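Local coordinates for protein Cwp19 (Clostridioides difficile, PDB 5OQ3) that is a cell-wall protein whose TIM-barrel glycoside hydrolase domain, the part described here, probably cleaves peptidoglycan, and the whole protein may also act as an amidase, at residues A[32-37]-A[70-75]; A[123-128]-A[187-192]; A[177-182]-A[235-240]; A[242-247]-A[282-287]; A[317-322]-A[355-360]. All coordinates share one frame; numbering follows the deposited sequence.

Four of the five contacts pair neighbouring strands of one closed eight-stranded parallel barrel, the TIM barrel of the glycoside hydrolase domain; contact 3 joins two of its outer helices. Contact 1 joins the first two strands, contact 2 the third and fourth, contact 4 the fifth and sixth, and contact 5 the seventh and eighth. Contact 3 lies between the ends of helices 165-181 and 214-236, its centre about 18 Å from that of contact 2, whose segments alternate with its own along the chain. Contacts 4 and 5, centres about 10 Å apart, share hydrogen bonds between strands 286-287 and 319-324. In one of its two conformers, Met360 of contact 5 also touches Val70 and His188 of contacts 1 and 2.

Contact 1: residues A[32-37]-A[70-75]; sequences ISTVYN and VVQVRP
Three donors of segment 32-37 converge on one acceptor, the side-chain oxygen of Gln72. Ser33 OG donates to Gln72 OE1 at 2.7 Å, Thr34 N reaches the same oxygen in the carbonyl plane at 2.9 Å, and Val35 N comes from above that plane at 3.1 Å. Glutamine suits the place because its long chain, with CG anti to the backbone N (chi1 -166°) and extended beyond, carries an amide oxygen to a loop whose N-H groups have left the strand pairing. Thr34 OG1 donates in turn to Gln72 O at 2.7 Å, so both carbonyls of Gln72 are used. Before the loop, regular parallel bonds run from Ile32 N to Val70 O and from Gln72 N to Ile32 O. Branched Ile32 and Val71 lie side by side, and Val35 CB rests on Pro75 CB. The contact joins the C-terminal end of strand 27-32 to strand 68-74; strand 118-123 flanks it through Trp122, and Tyr91 of helix 90-93 touches Val35 and Pro75.

Contact 2: residues A[123-128]-A[187-192]; sequences FNPYRI and VHFDDY
Phe123 and Phe189 meet where neighbouring parallel strands of the TIM barrel, 118-123 and 186-189, run out into loops at their C-terminal ends. The direct backbone bond is Phe123 N to His188 O, 2.8 Å and nearly straight at 166°; Phe189 CA adds a C-H...O contact to Phe123 O.

Apolar packing follows. Phe123 CB lies 3.9 Å from Phe189 CE1, while its ring reaches Val187 CG1, and Pro125 CG sits over one face of the Phe189 ring. Helix 165-181 covers Phe123 through Val178, and Val187 and Phe189 through Ile175, so apolar residues suit this buried layer.

The polar part depends on Asn124, whose short amide can both accept and donate. Its OD1 accepts from Arg127 N, an Asx motif, and also accepts a hydrogen bond from a water that bonds Tyr126 N and Tyr192 O. Asn124 ND2 donates to a second water, which donates a hydrogen bond to Asp190 OD2; Asp190 OD1 is held by Trp122 NE1.

Tyr192 is exposed to solvent. The planes of the Asn124 amide and the Tyr192 ring are 11° apart, but ND2 lies obliquely beside CD2; the Arg127 guanidinium is turned 52° and gives at most a weak cation-pi attraction. Arg127 NH1 is bound to Pro75 O, and NH2 lies over one ring face, 3.8 Å from Tyr192 CE2.

Contact 3: residues A[177-182]-A[235-240]; sequences EVVQNY and SIKPNV
Lys237 NZ donates to Val179 O at 2.7 Å, nearly in line with the carbonyl bond. This carbonyl belongs to the last turn of helix 165-181, where main-chain oxygens lack the N-H groups of a following turn, and a lysine ammonium is well suited to such a place. The positive charge would also be expected to interact favourably with the negative end of the helix dipole. A water accepts from Lys237 NZ and donates to Gln180 O at 2.9 Å, extending the grip to the next carbonyl.

Beside this polar link, Val179 CG1 meets Ile236 CG2 at 3.9 Å, the two branched side chains packing obliquely. These are outer helices of the TIM barrel, joined close to their C-terminal ends. What brings the ammonium in is the long lysine chain: its CG is anti to the carbonyl carbon (chi1 -71°) and the rest is extended. Further out, a type I turn from Lys237 to Val240 leads toward strand 241-244, and Ile233 of helix 214-236 touches both Val179 and Val240.

Contact 4: residues A[242-247]-A[282-287]; sequences FGVSPA and GLIDYV
With chi1 of 75°, Tyr286 places CG between its own backbone N and carbonyl carbon, which folds the ring back over the neighbouring strand at Gly243. Gly243 CA then sits over the centre of the Tyr286 ring, 3.4 Å from the centroid and 2° off the normal, a CH-pi contact. Glycine suits the position because, with no side chain, its CA can lie directly against the ring. Asp285, its CG anti to the carbonyl carbon (chi1 -64°), swings OD2 to Phe242 N, which it meets at 2.9 Å through the anti lone pair; the same oxygen forms a salt bridge with Lys234.

Gly243 with Tyr286 and Val244 with Val287 form parallel bridges between adjacent TIM-barrel strands 241-244 and 286-287. Phe242 O accepts from both Asp285 N at 2.7 Å and Tyr286 N at 3.3 Å, and Val244 N donates to Tyr286 O. Among the apolar groups, Ile284 CG2 packs on Val244 CG2 at 3.6 Å, with Phe242 CE2 also against it. The Tyr286 hydroxyl is hydrogen-bonded to His120 ND1 and His188 ND1.

Contact 5: residues A[317-322]-A[355-360]; sequences NVDLYI and EIKGSM
The Tyr321 ring lies along segment 355-360 with its edge to the backbone: the carbonyl carbon of Lys357 is in its plane, and Gly358 N is near that edge too. Its CG is anti to the carbonyl carbon (chi1 -48°), and from there Tyr321 CE1 comes to 3.7 Å from Lys357 CB. Across the ring, Tyr321 CD2 meets Met360 CE at 4.0 Å in one of the two conformers of the methionine. Gly358 suits its place because its backbone angles would press a side chain against the preceding carbonyl oxygen.

Away from the tyrosine, aliphatic side chains cross at a slant. Leu320 CD2 touches Ile356 CG1 at 3.7 Å, and Ile322 CG1 meets Ile356 CG2 at 3.9 Å. Leu320 and Ile322 also touch Val313 and Tyr302 of helix 302-313. Asp319 and Lys357 cross at about a right angle in a long salt bridge, OD1 to NZ 3.6 Å, and are also linked through a water that donates to Asp319 OD1 and accepts from Lys357 NZ.

Backbone bonds set the pairing: Lys357 N to Leu320 O, Ile322 N to Gly358 O, and Met360 N to Ile322 O at 2.9 Å. The strands, 39° apart in direction, belong to the beta-alpha-beta unit formed with helix 343-350, the unit that brings in the eighth strand; Lys357 and Ser359 then bond to Met27 of the first, closing the TIM barrel.

Contact 1: residues A[32-37]-A[70-75]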
# COMPACT_ATOMS: atom_id res chain seq x y z
N ILE A 32 -1.23 5.90 7.11
CA ILE A 32 -2.49 6.40 7.65
C ILE A 32 -3.59 5.79 6.76
O ILE A 32 -3.87 6.24 5.66
CB ILE A 32 -2.51 7.95 7.60
CG1 ILE A 32 -1.34 8.53 8.47
CG2 ILE A 32 -3.86 8.52 8.06
CD1 ILE A 32 -1.20 10.04 8.42
N SER A 33 -4.16 4.71 7.25
CA SER A 33 -5.21 3.94 6.60
C SER A 33 -6.56 4.54 6.90
O SER A 33 -6.86 4.91 8.04
CB SER A 33 -5.12 2.48 7.01
OG SER A 33 -6.05 1.70 6.28
N THR A 34 -7.38 4.62 5.86
CA THR A 34 -8.73 5.18 5.92
C THR A 34 -9.82 4.11 5.79
O THR A 34 -10.98 4.32 6.16
CB THR A 34 -8.92 6.22 4.81
OG1 THR A 34 -8.70 5.60 3.54
CG2 THR A 34 -7.96 7.36 4.98
N VAL A 35 -9.44 2.91 5.33
CA VAL A 35 -10.41 1.81 5.23
C VAL A 35 -10.86 1.44 6.63
O VAL A 35 -10.05 1.35 7.56
CB VAL A 35 -9.81 0.61 4.46
CG1 VAL A 35 -8.78 -0.14 5.29
CG2 VAL A 35 -10.93 -0.35 4.03
N TYR A 36 -12.18 1.31 6.81
CA TYR A 36 -12.78 1.10 8.13
C TYR A 36 -12.35 2.17 9.15
O TYR A 36 -12.42 1.94 10.34
CB TYR A 36 -12.51 -0.31 8.64
CG TYR A 36 -13.08 -1.38 7.79
CD1 TYR A 36 -14.47 -1.44 7.56
CD2 TYR A 36 -12.28 -2.38 7.24
CE1 TYR A 36 -15.02 -2.44 6.78
CE2 TYR A 36 -12.84 -3.38 6.46
CZ TYR A 36 -14.21 -3.40 6.24
OH TYR A 36 -14.78 -4.38 5.48
N ASN A 37 -11.96 3.36 8.66
CA ASN A 37 -11.60 4.48 9.53
C ASN A 37 -10.48 4.07 10.50
O ASN A 37 -10.47 4.48 11.63
CB ASN A 37 -12.87 4.99 10.24
CG ASN A 37 -13.88 5.54 9.25
OD1 ASN A 37 -14.68 4.79 8.69
ND2 ASN A 37 -13.77 6.83 8.96
N VAL A 70 1.87 8.44 4.57
CA VAL A 70 1.42 7.60 3.43
C VAL A 70 -0.08 7.39 3.65
O VAL A 70 -0.49 6.58 4.53
CB VAL A 70 2.18 6.27 3.36
CG1 VAL A 70 1.71 5.48 2.13
CG2 VAL A 70 3.69 6.50 3.26
N VAL A 71 -0.90 8.18 2.95
CA VAL A 71 -2.32 8.34 3.30
C VAL A 71 -3.19 7.68 2.24
O VAL A 71 -3.02 7.96 1.06
CB VAL A 71 -2.66 9.83 3.43
CG1 VAL A 71 -4.12 10.00 3.81
CG2 VAL A 71 -1.72 10.48 4.48
N GLN A 72 -4.09 6.80 2.65
CA GLN A 72 -4.92 5.97 1.76
C GLN A 72 -6.05 6.79 1.18
O GLN A 72 -7.08 6.96 1.80
CB GLN A 72 -5.43 4.77 2.57
CG GLN A 72 -6.03 3.64 1.76
CD GLN A 72 -6.39 2.47 2.62
OE1 GLN A 72 -6.72 2.64 3.80
NE2 GLN A 72 -6.36 1.26 2.03
N VAL A 73 -5.82 7.29 -0.03
CA VAL A 73 -6.76 8.13 -0.74
C VAL A 73 -7.79 7.34 -1.56
O VAL A 73 -8.80 7.89 -1.97
CB VAL A 73 -6.07 9.19 -1.61
CG1 VAL A 73 -5.17 10.11 -0.77
CG2 VAL A 73 -5.31 8.62 -2.79
N ARG A 74 -7.46 6.07 -1.83
CA ARG A 74 -8.36 5.11 -2.55
C ARG A 74 -8.38 3.81 -1.77
O ARG A 74 -7.71 2.85 -2.15
CB ARG A 74 -7.87 4.87 -3.96
CG ARG A 74 -8.69 3.89 -4.80
CD ARG A 74 -7.96 3.58 -6.08
NE ARG A 74 -8.58 2.53 -6.86
CZ ARG A 74 -9.46 2.70 -7.83
NH1 ARG A 74 -9.92 3.89 -8.13
NH2 ARG A 74 -9.87 1.63 -8.54
N PRO A 75 -9.19 3.76 -0.69
CA PRO A 75 -9.30 2.51 0.04
C PRO A 75 -10.17 1.47 -0.60
O PRO A 75 -9.96 0.28 -0.34
CB PRO A 75 -9.91 2.94 1.36
CG PRO A 75 -10.68 4.18 1.06
CD PRO A 75 -9.81 4.87 0.05

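Contact 2: residues A[123-128]-A[187-192]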
# COMPACT_ATOMS: atom_id res chain seq x y z
N PHE A 123 -3.03 4.18 -2.91
CA PHE A 123 -4.15 3.63 -3.68
C PHE A 123 -4.20 2.11 -3.57
O PHE A 123 -3.15 1.43 -3.62
CB PHE A 123 -4.00 3.98 -5.16
CG PHE A 123 -3.91 5.44 -5.46
CD1 PHE A 123 -2.69 6.14 -5.38
CD2 PHE A 123 -5.00 6.11 -5.98
CE1 PHE A 123 -2.62 7.47 -5.69
CE2 PHE A 123 -4.92 7.46 -6.28
CZ PHE A 123 -3.72 8.14 -6.16
N ASN A 124 -5.42 1.55 -3.50
CA ASN A 124 -5.65 0.12 -3.69
C ASN A 124 -6.18 -0.03 -5.14
O ASN A 124 -7.24 0.49 -5.45
CB ASN A 124 -6.61 -0.41 -2.64
CG ASN A 124 -6.89 -1.89 -2.80
OD1 ASN A 124 -7.12 -2.36 -3.93
ND2 ASN A 124 -6.93 -2.61 -1.67
N PRO A 125 -5.42 -0.67 -6.05
CA PRO A 125 -5.85 -0.62 -7.45
C PRO A 125 -7.15 -1.40 -7.76
O PRO A 125 -8.00 -0.86 -8.47
CB PRO A 125 -4.65 -1.21 -8.22
CG PRO A 125 -3.84 -1.93 -7.20
CD PRO A 125 -4.08 -1.26 -5.90
N TYR A 126 -7.24 -2.67 -7.34
CA TYR A 126 -8.26 -3.59 -7.89
C TYR A 126 -9.49 -3.83 -6.98
O TYR A 126 -10.46 -4.37 -7.47
CB TYR A 126 -7.69 -4.96 -8.24
CG TYR A 126 -6.40 -4.96 -9.06
CD1 TYR A 126 -6.36 -4.46 -10.35
CD2 TYR A 126 -5.25 -5.51 -8.55
CE1 TYR A 126 -5.19 -4.50 -11.10
CE2 TYR A 126 -4.08 -5.59 -9.29
CZ TYR A 126 -4.06 -5.09 -10.58
OH TYR A 126 -2.89 -5.17 -11.28
N ARG A 127 -9.45 -3.46 -5.69
CA ARG A 127 -10.58 -3.74 -4.83
C ARG A 127 -11.78 -2.96 -5.30
O ARG A 127 -11.68 -1.77 -5.64
CB ARG A 127 -10.23 -3.32 -3.40
CG ARG A 127 -11.41 -3.24 -2.41
CD ARG A 127 -10.96 -2.68 -1.06
NE ARG A 127 -10.11 -3.62 -0.36
CZ ARG A 127 -9.22 -3.30 0.58
NH1 ARG A 127 -9.07 -2.04 0.98
NH2 ARG A 127 -8.48 -4.25 1.15
N ILE A 128 -12.94 -3.60 -5.24
CA ILE A 128 -14.24 -2.93 -5.44
C ILE A 128 -15.11 -3.05 -4.18
O ILE A 128 -15.52 -2.05 -3.67
CB ILE A 128 -15.03 -3.43 -6.68
CG1 ILE A 128 -14.20 -3.35 -7.96
CG2 ILE A 128 -16.33 -2.63 -6.81
CD1 ILE A 128 -14.79 -4.13 -9.11
N VAL A 187 3.37 8.37 -5.05
CA VAL A 187 2.22 7.46 -5.26
C VAL A 187 2.65 6.10 -4.71
O VAL A 187 3.76 5.65 -5.00
CB VAL A 187 1.87 7.39 -6.78
CG1 VAL A 187 0.87 6.27 -7.05
CG2 VAL A 187 1.44 8.75 -7.31
N HIS A 188 1.76 5.48 -3.93
CA HIS A 188 2.05 4.26 -3.22
C HIS A 188 0.92 3.24 -3.44
O HIS A 188 -0.27 3.60 -3.29
CB HIS A 188 2.11 4.59 -1.74
CG HIS A 188 2.43 3.45 -0.82
ND1 HIS A 188 3.72 3.22 -0.38
CD2 HIS A 188 1.64 2.56 -0.20
CE1 HIS A 188 3.70 2.20 0.47
NE2 HIS A 188 2.46 1.78 0.59
N PHE A 189 1.28 2.00 -3.78
CA PHE A 189 0.33 0.86 -3.73
C PHE A 189 0.77 -0.05 -2.59
O PHE A 189 1.97 -0.26 -2.41
CB PHE A 189 0.32 0.02 -5.03
CG PHE A 189 -0.21 0.72 -6.28
CD1 PHE A 189 -0.78 2.00 -6.29
CD2 PHE A 189 -0.18 0.02 -7.45
CE1 PHE A 189 -1.25 2.57 -7.47
CE2 PHE A 189 -0.69 0.57 -8.61
CZ PHE A 189 -1.21 1.83 -8.62
N ASP A 190 -0.21 -0.61 -1.88
CA ASP A 190 0.09 -1.63 -0.89
C ASP A 190 0.02 -3.02 -1.51
O ASP A 190 0.35 -3.19 -2.71
CB ASP A 190 -0.74 -1.45 0.39
CG ASP A 190 -2.23 -1.61 0.20
OD1 ASP A 190 -2.75 -1.11 -0.83
OD2 ASP A 190 -2.92 -2.12 1.12
N ASP A 191 -0.34 -4.05 -0.76
CA ASP A 191 0.06 -5.41 -1.09
C ASP A 191 -1.01 -6.25 -1.78
O ASP A 191 -0.76 -7.44 -2.01
CB ASP A 191 0.52 -6.13 0.19
CG ASP A 191 -0.52 -6.07 1.33
OD1 ASP A 191 -0.85 -4.96 1.87
OD2 ASP A 191 -1.01 -7.16 1.70
N TYR A 192 -2.13 -5.65 -2.18
CA TYR A 192 -3.24 -6.40 -2.75
C TYR A 192 -3.20 -6.35 -4.27
O TYR A 192 -3.23 -5.28 -4.88
CB TYR A 192 -4.60 -5.95 -2.22
CG TYR A 192 -4.73 -6.05 -0.73
CD1 TYR A 192 -4.94 -7.28 -0.11
CD2 TYR A 192 -4.63 -4.92 0.08
CE1 TYR A 192 -5.06 -7.38 1.26
CE2 TYR A 192 -4.75 -5.02 1.47
CZ TYR A 192 -4.98 -6.24 2.03
OH TYR A 192 -5.09 -6.32 3.39
O HOH W 1 -5.76 -4.23 -5.29
O HOH W 2 -5.53 -1.21 0.49

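Contact 3: residues A[177-182]-A[235-240]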
# COMPACT_ATOMS: atom_id res chain seq x y z
N GLU A 177 -5.02 11.61 -12.49
CA GLU A 177 -5.85 12.74 -12.06
C GLU A 177 -5.28 13.36 -10.77
O GLU A 177 -5.22 14.57 -10.59
CB GLU A 177 -7.30 12.27 -11.82
CG GLU A 177 -8.29 13.33 -11.35
CD GLU A 177 -9.68 12.77 -11.10
OE1 GLU A 177 -9.85 11.76 -10.36
OE2 GLU A 177 -10.62 13.37 -11.61
N VAL A 178 -4.90 12.48 -9.85
CA VAL A 178 -4.38 12.93 -8.57
C VAL A 178 -2.99 13.59 -8.74
O VAL A 178 -2.73 14.65 -8.18
CB VAL A 178 -4.32 11.79 -7.57
CG1 VAL A 178 -3.65 12.22 -6.28
CG2 VAL A 178 -5.70 11.26 -7.29
N VAL A 179 -2.15 12.99 -9.58
CA VAL A 179 -0.83 13.57 -9.86
C VAL A 179 -0.95 14.96 -10.47
O VAL A 179 -0.21 15.88 -10.13
CB VAL A 179 -0.01 12.64 -10.79
CG1 VAL A 179 1.32 13.24 -11.15
CG2 VAL A 179 0.18 11.27 -10.15
N GLN A 180 -1.89 15.11 -11.42
CA GLN A 180 -2.08 16.39 -12.10
C GLN A 180 -2.57 17.47 -11.13
O GLN A 180 -2.16 18.63 -11.19
CB GLN A 180 -3.11 16.23 -13.22
CG GLN A 180 -3.44 17.49 -14.02
CD GLN A 180 -4.53 17.25 -15.05
OE1 GLN A 180 -4.22 16.85 -16.19
NE2 GLN A 180 -5.82 17.55 -14.67
N ASN A 181 -3.53 17.09 -10.27
CA ASN A 181 -4.35 18.08 -9.57
C ASN A 181 -3.92 18.36 -8.13
O ASN A 181 -4.45 19.31 -7.54
CB ASN A 181 -5.83 17.66 -9.59
CG ASN A 181 -6.44 17.72 -10.96
OD1 ASN A 181 -5.83 18.20 -11.91
ND2 ASN A 181 -7.66 17.19 -11.08
N TYR A 182 -2.98 17.61 -7.58
CA TYR A 182 -2.61 17.73 -6.18
C TYR A 182 -1.10 17.68 -6.01
O TYR A 182 -0.43 16.93 -6.73
CB TYR A 182 -3.27 16.63 -5.33
CG TYR A 182 -4.79 16.69 -5.36
CD1 TYR A 182 -5.49 17.54 -4.51
CD2 TYR A 182 -5.52 15.94 -6.26
CE1 TYR A 182 -6.87 17.62 -4.56
CE2 TYR A 182 -6.89 15.98 -6.32
CZ TYR A 182 -7.58 16.85 -5.47
OH TYR A 182 -8.97 16.88 -5.53
N SER A 235 5.66 11.21 -16.79
CA SER A 235 5.36 12.09 -17.91
C SER A 235 4.69 13.40 -17.46
O SER A 235 4.61 14.36 -18.23
CB SER A 235 4.41 11.37 -18.88
OG SER A 235 3.10 11.29 -18.38
N ILE A 236 4.20 13.45 -16.22
CA ILE A 236 3.56 14.61 -15.64
C ILE A 236 4.52 15.34 -14.69
O ILE A 236 4.81 16.52 -14.84
CB ILE A 236 2.24 14.23 -14.93
CG1 ILE A 236 1.28 13.56 -15.93
CG2 ILE A 236 1.59 15.44 -14.32
CD1 ILE A 236 0.17 12.75 -15.27
N LYS A 237 4.95 14.65 -13.62
CA LYS A 237 5.85 15.18 -12.62
C LYS A 237 6.99 14.20 -12.43
O LYS A 237 6.89 13.29 -11.62
CB LYS A 237 5.09 15.39 -11.31
CG LYS A 237 4.10 16.55 -11.34
CD LYS A 237 3.29 16.60 -10.07
CE LYS A 237 2.28 17.74 -10.05
NZ LYS A 237 1.43 17.63 -8.83
N PRO A 238 8.11 14.37 -13.11
CA PRO A 238 9.23 13.39 -13.07
C PRO A 238 9.74 13.09 -11.67
O PRO A 238 10.23 12.01 -11.44
CB PRO A 238 10.30 14.04 -13.90
CG PRO A 238 9.66 15.02 -14.72
CD PRO A 238 8.37 15.41 -14.12
N ASN A 239 9.66 14.07 -10.76
CA ASN A 239 10.27 13.89 -9.42
C ASN A 239 9.30 13.32 -8.39
O ASN A 239 9.70 13.13 -7.25
CB ASN A 239 10.98 15.16 -8.96
CG ASN A 239 12.05 15.62 -9.92
OD1 ASN A 239 12.53 14.84 -10.75
ND2 ASN A 239 12.46 16.86 -9.76
N VAL A 240 8.05 13.07 -8.76
CA VAL A 240 7.15 12.31 -7.89
C VAL A 240 7.54 10.86 -7.97
O VAL A 240 7.71 10.30 -9.05
CB VAL A 240 5.69 12.49 -8.34
CG1 VAL A 240 4.77 11.52 -7.63
CG2 VAL A 240 5.26 13.92 -8.02
O HOH W 3 -0.46 19.71 -9.07

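Contact 4: residues A[242-247]-A[282-287]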
# COMPACT_ATOMS: atom_id res chain seq x y z
N PHE A 242 7.24 6.66 -7.15
CA PHE A 242 6.25 5.59 -7.18
C PHE A 242 6.82 4.38 -6.44
O PHE A 242 7.92 3.89 -6.75
CB PHE A 242 5.95 5.21 -8.64
CG PHE A 242 4.99 4.09 -8.79
CD1 PHE A 242 3.77 4.09 -8.15
CD2 PHE A 242 5.29 3.00 -9.58
CE1 PHE A 242 2.89 3.02 -8.27
CE2 PHE A 242 4.40 1.96 -9.74
CZ PHE A 242 3.21 1.96 -9.08
N GLY A 243 6.05 3.89 -5.49
CA GLY A 243 6.48 2.71 -4.75
C GLY A 243 5.35 1.77 -4.42
O GLY A 243 4.18 2.13 -4.44
N VAL A 244 5.77 0.54 -4.06
CA VAL A 244 4.83 -0.50 -3.74
C VAL A 244 5.32 -1.20 -2.49
O VAL A 244 6.51 -1.46 -2.31
CB VAL A 244 4.72 -1.53 -4.93
CG1 VAL A 244 3.77 -2.66 -4.61
CG2 VAL A 244 4.34 -0.82 -6.20
N SER A 245 4.33 -1.57 -1.67
CA SER A 245 4.56 -2.34 -0.47
C SER A 245 3.93 -3.73 -0.59
O SER A 245 2.73 -3.90 -0.30
CB SER A 245 4.00 -1.62 0.75
OG SER A 245 4.20 -2.31 1.96
N PRO A 246 4.70 -4.74 -1.04
CA PRO A 246 4.21 -6.11 -1.14
C PRO A 246 4.34 -6.84 0.18
O PRO A 246 5.00 -6.39 1.14
CB PRO A 246 5.11 -6.70 -2.21
CG PRO A 246 6.43 -6.08 -1.86
CD PRO A 246 6.12 -4.65 -1.42
N ALA A 247 3.72 -8.01 0.20
CA ALA A 247 3.92 -8.92 1.32
C ALA A 247 5.43 -9.27 1.46
O ALA A 247 6.23 -9.17 0.51
CB ALA A 247 3.10 -10.17 1.10
N GLY A 282 12.95 -2.28 -13.00
CA GLY A 282 12.85 -0.89 -12.63
C GLY A 282 11.45 -0.32 -12.82
O GLY A 282 11.25 0.80 -13.27
N LEU A 283 10.46 -1.09 -12.40
CA LEU A 283 9.08 -0.72 -12.57
C LEU A 283 8.58 0.20 -11.43
O LEU A 283 7.48 0.73 -11.49
CB LEU A 283 8.15 -1.95 -12.63
CG LEU A 283 8.54 -2.99 -13.69
CD1 LEU A 283 7.54 -4.11 -13.72
CD2 LEU A 283 8.74 -2.36 -15.04
N ILE A 284 9.41 0.31 -10.39
CA ILE A 284 9.07 1.07 -9.20
C ILE A 284 10.32 1.86 -8.79
O ILE A 284 11.44 1.45 -9.11
CB ILE A 284 8.59 0.14 -8.04
CG1 ILE A 284 9.63 -0.93 -7.67
CG2 ILE A 284 7.24 -0.49 -8.39
CD1 ILE A 284 9.19 -1.89 -6.61
N ASP A 285 10.10 2.96 -8.07
CA ASP A 285 11.21 3.70 -7.47
C ASP A 285 11.61 3.21 -6.09
O ASP A 285 12.76 3.36 -5.68
CB ASP A 285 10.87 5.18 -7.36
CG ASP A 285 10.66 5.88 -8.68
OD1 ASP A 285 11.51 5.72 -9.55
OD2 ASP A 285 9.63 6.56 -8.81
N TYR A 286 10.64 2.65 -5.36
CA TYR A 286 10.88 2.12 -4.01
C TYR A 286 10.01 0.94 -3.74
O TYR A 286 8.96 0.78 -4.34
CB TYR A 286 10.72 3.24 -2.95
CG TYR A 286 9.35 3.73 -2.57
CD1 TYR A 286 8.58 3.01 -1.66
CD2 TYR A 286 8.85 4.92 -3.05
CE1 TYR A 286 7.36 3.49 -1.23
CE2 TYR A 286 7.62 5.42 -2.59
CZ TYR A 286 6.89 4.68 -1.68
OH TYR A 286 5.67 5.17 -1.19
N VAL A 287 10.45 0.11 -2.79
CA VAL A 287 9.73 -1.10 -2.41
C VAL A 287 9.77 -1.20 -0.89
O VAL A 287 10.78 -0.86 -0.24
CB VAL A 287 10.39 -2.34 -3.10
CG1 VAL A 287 11.82 -2.61 -2.56
CG2 VAL A 287 9.50 -3.56 -2.98

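Contact 5: residues A[317-322]-A[355-360]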
# COMPACT_ATOMS: atom_id res chain seq x y z
N ASN A 317 18.71 0.87 -8.61
CA ASN A 317 18.35 2.17 -8.10
C ASN A 317 17.04 2.16 -7.33
O ASN A 317 16.55 3.20 -6.97
CB ASN A 317 18.25 3.14 -9.24
CG ASN A 317 19.59 3.45 -9.85
OD1 ASN A 317 20.59 3.49 -9.15
ND2 ASN A 317 19.62 3.67 -11.15
N VAL A 318 16.53 0.97 -6.96
CA VAL A 318 15.27 0.87 -6.20
C VAL A 318 15.56 1.04 -4.70
O VAL A 318 16.37 0.32 -4.12
CB VAL A 318 14.55 -0.47 -6.45
CG1 VAL A 318 13.28 -0.58 -5.58
CG2 VAL A 318 14.26 -0.61 -7.91
N ASP A 319 14.90 2.02 -4.11
CA ASP A 319 15.02 2.25 -2.68
C ASP A 319 14.23 1.24 -1.87
O ASP A 319 13.04 1.00 -2.11
CB ASP A 319 14.59 3.69 -2.33
CG ASP A 319 15.43 4.74 -2.96
OD1 ASP A 319 16.66 4.58 -3.10
OD2 ASP A 319 14.83 5.78 -3.32
N LEU A 320 14.92 0.66 -0.90
CA LEU A 320 14.33 -0.32 -0.00
C LEU A 320 13.99 0.29 1.35
O LEU A 320 14.90 0.78 2.07
CB LEU A 320 15.29 -1.49 0.18
CG LEU A 320 14.92 -2.55 1.23
CD1 LEU A 320 13.59 -3.24 0.91
CD2 LEU A 320 16.05 -3.58 1.30
N TYR A 321 12.71 0.20 1.73
CA TYR A 321 12.27 0.60 3.08
C TYR A 321 11.66 -0.63 3.70
O TYR A 321 11.00 -1.38 3.01
CB TYR A 321 11.25 1.77 3.04
CG TYR A 321 11.62 2.94 2.16
CD1 TYR A 321 12.87 3.54 2.24
CD2 TYR A 321 10.74 3.44 1.24
CE1 TYR A 321 13.20 4.62 1.44
CE2 TYR A 321 11.05 4.55 0.44
CZ TYR A 321 12.28 5.09 0.54
OH TYR A 321 12.57 6.17 -0.26
N ILE A 322 11.83 -0.83 5.01
CA ILE A 322 11.23 -1.97 5.67
C ILE A 322 9.90 -1.60 6.27
O ILE A 322 9.78 -0.60 7.00
CB ILE A 322 12.15 -2.52 6.76
CG1 ILE A 322 13.53 -2.85 6.19
CG2 ILE A 322 11.49 -3.69 7.49
CD1 ILE A 322 13.55 -3.82 5.03
N GLU A 355 21.88 -0.99 2.00
CA GLU A 355 20.81 -1.00 1.00
C GLU A 355 19.47 -0.59 1.60
O GLU A 355 18.54 -0.25 0.86
CB GLU A 355 20.66 -2.39 0.39
CG GLU A 355 21.89 -2.88 -0.33
CD GLU A 355 22.93 -3.57 0.58
OE1 GLU A 355 22.80 -3.78 1.86
OE2 GLU A 355 23.93 -3.93 -0.04
N ILE A 356 19.31 -0.65 2.93
CA ILE A 356 18.06 -0.24 3.56
C ILE A 356 18.09 1.27 3.79
O ILE A 356 19.05 1.78 4.37
CB ILE A 356 17.76 -1.04 4.82
CG1 ILE A 356 17.54 -2.49 4.45
CG2 ILE A 356 16.55 -0.45 5.53
CD1 ILE A 356 17.43 -3.45 5.61
N LYS A 357 17.07 1.96 3.29
CA LYS A 357 17.01 3.43 3.27
C LYS A 357 16.00 4.03 4.21
O LYS A 357 15.78 5.22 4.22
CB LYS A 357 16.78 3.91 1.84
CG LYS A 357 17.74 3.41 0.79
CD LYS A 357 19.13 3.90 1.03
CE LYS A 357 20.13 3.38 -0.01
NZ LYS A 357 19.71 3.51 -1.42
N GLY A 358 15.40 3.17 5.04
CA GLY A 358 14.49 3.58 6.09
C GLY A 358 13.35 2.63 6.31
O GLY A 358 13.52 1.44 6.00
N SER A 359 12.25 3.12 6.88
CA SER A 359 11.16 2.31 7.40
C SER A 359 9.82 3.00 7.13
O SER A 359 9.75 4.24 7.06
CB SER A 359 11.27 2.13 8.91
OG SER A 359 12.39 1.34 9.30
N MET A 360 8.78 2.16 7.08
CA MET A 360 7.40 2.58 7.11
C MET A 360 6.70 1.80 8.19
O MET A 360 6.86 0.62 8.27
CB MET A 360 6.70 2.40 5.76
CG MET A 360 7.37 3.04 4.56
SD MET A 360 6.16 3.49 3.30
CE MET A 360 7.12 4.63 2.36
O HOH W 4 17.93 0.92 -1.46
O HOH W 5 19.30 6.10 -2.00